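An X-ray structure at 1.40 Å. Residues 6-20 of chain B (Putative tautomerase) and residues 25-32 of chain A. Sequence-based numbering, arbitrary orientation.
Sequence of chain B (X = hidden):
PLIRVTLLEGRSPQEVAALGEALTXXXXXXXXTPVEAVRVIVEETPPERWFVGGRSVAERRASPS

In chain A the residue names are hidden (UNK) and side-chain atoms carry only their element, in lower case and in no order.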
# COMPACT_ATOMS: atom_id res chain seq x y z
N THR B 6 2.77 1.16 9.49
CA THR B 6 3.44 2.45 9.21
C THR B 6 3.34 3.24 10.53
O THR B 6 2.25 3.38 11.09
CB THR B 6 2.63 3.14 8.09
OG1 THR B 6 2.54 2.27 6.94
CG2 THR B 6 3.35 4.47 7.67
N LEU B 7 4.48 3.75 10.92
CA LEU B 7 4.52 4.50 12.16
C LEU B 7 5.60 5.59 12.02
O LEU B 7 6.36 5.63 11.03
CB LEU B 7 4.76 3.50 13.32
CG LEU B 7 6.00 2.56 13.13
CD1 LEU B 7 7.30 3.19 12.96
CD2 LEU B 7 6.11 1.66 14.42
N LEU B 8 5.62 6.48 13.00
CA LEU B 8 6.59 7.59 12.94
C LEU B 8 7.99 7.18 13.19
O LEU B 8 8.25 6.33 14.08
CB LEU B 8 6.18 8.65 13.95
CG LEU B 8 4.86 9.34 13.69
CD1 LEU B 8 4.31 9.99 14.93
CD2 LEU B 8 5.18 10.46 12.58
N GLU B 9 8.91 7.81 12.49
CA GLU B 9 10.35 7.65 12.74
C GLU B 9 10.70 7.95 14.19
O GLU B 9 9.96 8.65 14.93
CB GLU B 9 11.12 8.66 11.93
CG GLU B 9 11.47 8.19 10.55
CD GLU B 9 12.32 9.22 9.79
OE1 GLU B 9 12.52 10.33 10.31
OE2 GLU B 9 12.74 8.89 8.67
N GLY B 10 11.89 7.46 14.54
CA GLY B 10 12.45 7.68 15.88
C GLY B 10 12.26 6.57 16.90
O GLY B 10 12.65 6.76 18.03
N ARG B 11 11.71 5.43 16.50
CA ARG B 11 11.54 4.28 17.40
C ARG B 11 12.86 3.63 17.72
O ARG B 11 13.74 3.57 16.82
CB ARG B 11 10.64 3.19 16.75
CG ARG B 11 9.15 3.56 16.60
CD ARG B 11 8.63 3.94 17.97
NE ARG B 11 7.30 4.55 18.00
CZ ARG B 11 6.58 4.65 19.12
NH1 ARG B 11 7.05 4.21 20.30
NH2 ARG B 11 5.37 5.21 19.08
N SER B 12 13.00 3.07 18.94
CA SER B 12 14.20 2.34 19.24
C SER B 12 14.31 0.99 18.54
O SER B 12 13.30 0.39 18.14
CB SER B 12 14.33 2.11 20.78
OG SER B 12 13.49 1.08 21.23
N PRO B 13 15.52 0.42 18.50
CA PRO B 13 15.64 -0.93 17.90
C PRO B 13 14.84 -2.02 18.66
O PRO B 13 14.17 -2.85 18.03
CB PRO B 13 17.15 -1.18 17.90
CG PRO B 13 17.76 0.26 17.86
CD PRO B 13 16.84 1.09 18.68
N GLN B 14 14.81 -1.90 19.97
CA GLN B 14 13.99 -2.69 20.82
C GLN B 14 12.57 -2.50 20.34
O GLN B 14 11.88 -3.49 20.25
CB GLN B 14 14.10 -2.26 22.31
CG GLN B 14 15.36 -2.74 22.98
CD GLN B 14 16.46 -1.70 22.89
OE1 GLN B 14 17.38 -1.65 23.74
NE2 GLN B 14 16.37 -0.83 21.89
N GLU B 15 12.07 -1.26 20.12
CA GLU B 15 10.64 -1.18 19.92
C GLU B 15 10.21 -1.86 18.59
O GLU B 15 9.16 -2.54 18.51
CB GLU B 15 10.21 0.26 19.92
CG GLU B 15 10.23 0.79 21.30
CD GLU B 15 10.02 2.32 21.39
OE1 GLU B 15 10.40 3.08 20.42
OE2 GLU B 15 9.62 2.75 22.48
N VAL B 16 11.02 -1.63 17.58
CA VAL B 16 10.68 -2.25 16.31
C VAL B 16 10.74 -3.76 16.35
O VAL B 16 9.81 -4.48 15.83
CB VAL B 16 11.56 -1.70 15.20
CG1 VAL B 16 11.37 -2.57 13.87
CG2 VAL B 16 11.17 -0.28 14.94
N ALA B 17 11.81 -4.30 16.96
CA ALA B 17 11.91 -5.76 17.13
C ALA B 17 10.75 -6.33 17.99
O ALA B 17 10.15 -7.35 17.67
CB ALA B 17 13.25 -6.16 17.75
N ALA B 18 10.42 -5.65 19.08
CA ALA B 18 9.31 -6.07 19.88
C ALA B 18 7.99 -6.08 19.14
O ALA B 18 7.17 -6.99 19.23
CB ALA B 18 9.18 -5.27 21.15
N LEU B 19 7.77 -5.02 18.32
CA LEU B 19 6.52 -4.87 17.53
C LEU B 19 6.42 -6.04 16.53
O LEU B 19 5.34 -6.62 16.38
CB LEU B 19 6.55 -3.48 16.84
CG LEU B 19 5.30 -3.25 16.01
CD1 LEU B 19 4.00 -3.06 16.79
CD2 LEU B 19 5.64 -2.02 15.16
N GLY B 20 7.53 -6.33 15.83
CA GLY B 20 7.45 -7.40 14.91
C GLY B 20 7.14 -8.79 15.57
O GLY B 20 6.30 -9.53 15.11
N UNK A 25 -3.69 -4.43 20.50
CA UNK A 25 -3.03 -4.60 21.82
C UNK A 25 -1.54 -4.73 21.68
O UNK A 25 -0.76 -4.11 22.44
c UNK A 25 -3.64 -5.85 22.47
N UNK A 26 -1.08 -5.41 20.64
CA UNK A 26 0.34 -5.61 20.42
C UNK A 26 1.00 -4.28 20.17
O UNK A 26 2.07 -3.98 20.70
c UNK A 26 0.59 -6.49 19.22
N UNK A 27 0.42 -3.40 19.32
CA UNK A 27 1.02 -2.07 19.07
C UNK A 27 0.97 -1.24 20.39
O UNK A 27 1.99 -0.55 20.71
c UNK A 27 0.24 -1.34 17.95
N UNK A 28 -0.14 -1.32 21.12
CA UNK A 28 -0.19 -0.58 22.41
C UNK A 28 0.89 -0.95 23.37
O UNK A 28 1.59 -0.06 23.89
c UNK A 28 -1.77 -0.17 24.38
n UNK A 28 -2.02 0.27 26.51
c UNK A 28 -1.57 -0.79 23.02
n UNK A 28 -1.69 1.19 24.59
c UNK A 28 -1.95 -0.74 25.59
c UNK A 28 -1.86 1.43 25.89
N UNK A 29 1.09 -2.25 23.57
CA UNK A 29 2.09 -2.65 24.58
C UNK A 29 3.47 -2.40 24.13
O UNK A 29 4.34 -2.03 24.98
c UNK A 29 0.08 -3.76 26.63
o UNK A 29 0.73 -2.87 27.18
c UNK A 29 0.63 -4.59 25.44
c UNK A 29 1.94 -4.11 24.88
o UNK A 29 -1.08 -4.08 26.99
N UNK A 30 3.85 -2.57 22.87
CA UNK A 30 5.20 -2.45 22.47
C UNK A 30 5.64 -1.01 22.16
O UNK A 30 6.84 -0.66 22.24
c UNK A 30 5.17 -4.83 21.59
c UNK A 30 5.54 -3.39 21.26
o UNK A 30 4.71 -2.99 20.09
N UNK A 31 4.70 -0.21 21.69
CA UNK A 31 5.04 1.16 21.35
C UNK A 31 4.59 2.14 22.45
O UNK A 31 5.02 3.30 22.38
c UNK A 31 6.23 0.61 18.53
c UNK A 31 4.37 1.53 20.01
c UNK A 31 4.71 0.62 18.81
c UNK A 31 3.91 1.05 17.65
N UNK A 32 3.62 1.82 23.27
CA UNK A 32 3.11 2.82 24.25
C UNK A 32 1.96 3.63 23.63
O UNK A 32 1.25 4.38 24.35

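Position 25 of chain A carries a single side-chain carbon, and nothing of the chain B stretch lies within reach of it. One carbon is alanine: Ala25(A), whose backbone O takes the helical hydrogen bond from the N of position 29.

Position 26 again has one carbon. Its CA-to-CB bond points toward chain B, yet its CB stays 5.4 Å from Leu19(B) CD1, and the backbone O lies 4.5 Å from the same CD1. This is Ala26(A).

At position 27 there is one carbon once more, set sideways to the partner. The CD1 of Leu19(B) comes 3.9 Å from the CA of position 27 and 4.3 Å from its CB. The residue is Ala27(A), met by the leucine tip at both its CA and its CB.

Position 28 bears one carbon followed by a five-membered ring of three carbons and two nitrogens, an imidazole. The CA-to-CB bond points away from chain B, and the side chain touches none of the stretch. It is His28(A).

Position 29 has three carbons in a row, the third carrying two oxygens: a carboxylate on a two-methylene arm. Its nearest approach is 8.2 Å, from its CB to Ala18(B) CB, so it makes no contact. That is Glu29(A), exposed, its charge outside this contact.

At position 30 the first side-chain carbon carries one oxygen and one carbon. The CA-to-CB bond points toward chain B, and the oxygen lies 3.4 Å from Leu19(B) CD1, the terminal carbon 3.8 Å from the backbone O of Ala18(B). A beta-branched hydroxyl is threonine, Thr30(A). Its OG1 donates to Ala26(A) O at 2.9 Å, satisfying the hydroxyl within its own helix while CG2 lies 4.1 Å from Ala18(B) CB.

Position 31 shows four carbons forked at the second. Its terminal carbons approach Leu7(B), Leu19(B) and Glu15(B), and its CB lies over one face of the Arg11(B) guanidinium. This fork is leucine, Leu31(A), which gives up 114 Å² to the contact, the largest share of any residue here. Its CD1 is 4.0 Å from Leu7(B) CD2 and 4.2 Å from Leu19(B) CD1.

Position 32 has no side-chain atoms. Phi is +90°, and a CB would be jammed against the preceding carbonyl O, so the backbone alone calls for Gly32(A), the first residue to leave the helix.

The two helices run nearly antiparallel, at 158°, with their axes approaching to 8.9 Å. Two leucines, Leu19(B) and Leu31(A), mesh across the gap, and Leu7(B) extends the apolar patch from a strand. At the helix end, Arg11(B) NH1 donates to Leu31(A) O at 3.0 Å, the one hydrogen bond between the stretches. The same NH1 forms a salt bridge with Glu15(B) OE1 at 3.5 Å. The rule is economical: leucines for the apolar core, a threonine whose hydroxyl is satisfied in its own helix, and an arginine for the carbonyl at the C-terminal end of the chain A helix.

Chain A, residues 25-32: AAAHETLG
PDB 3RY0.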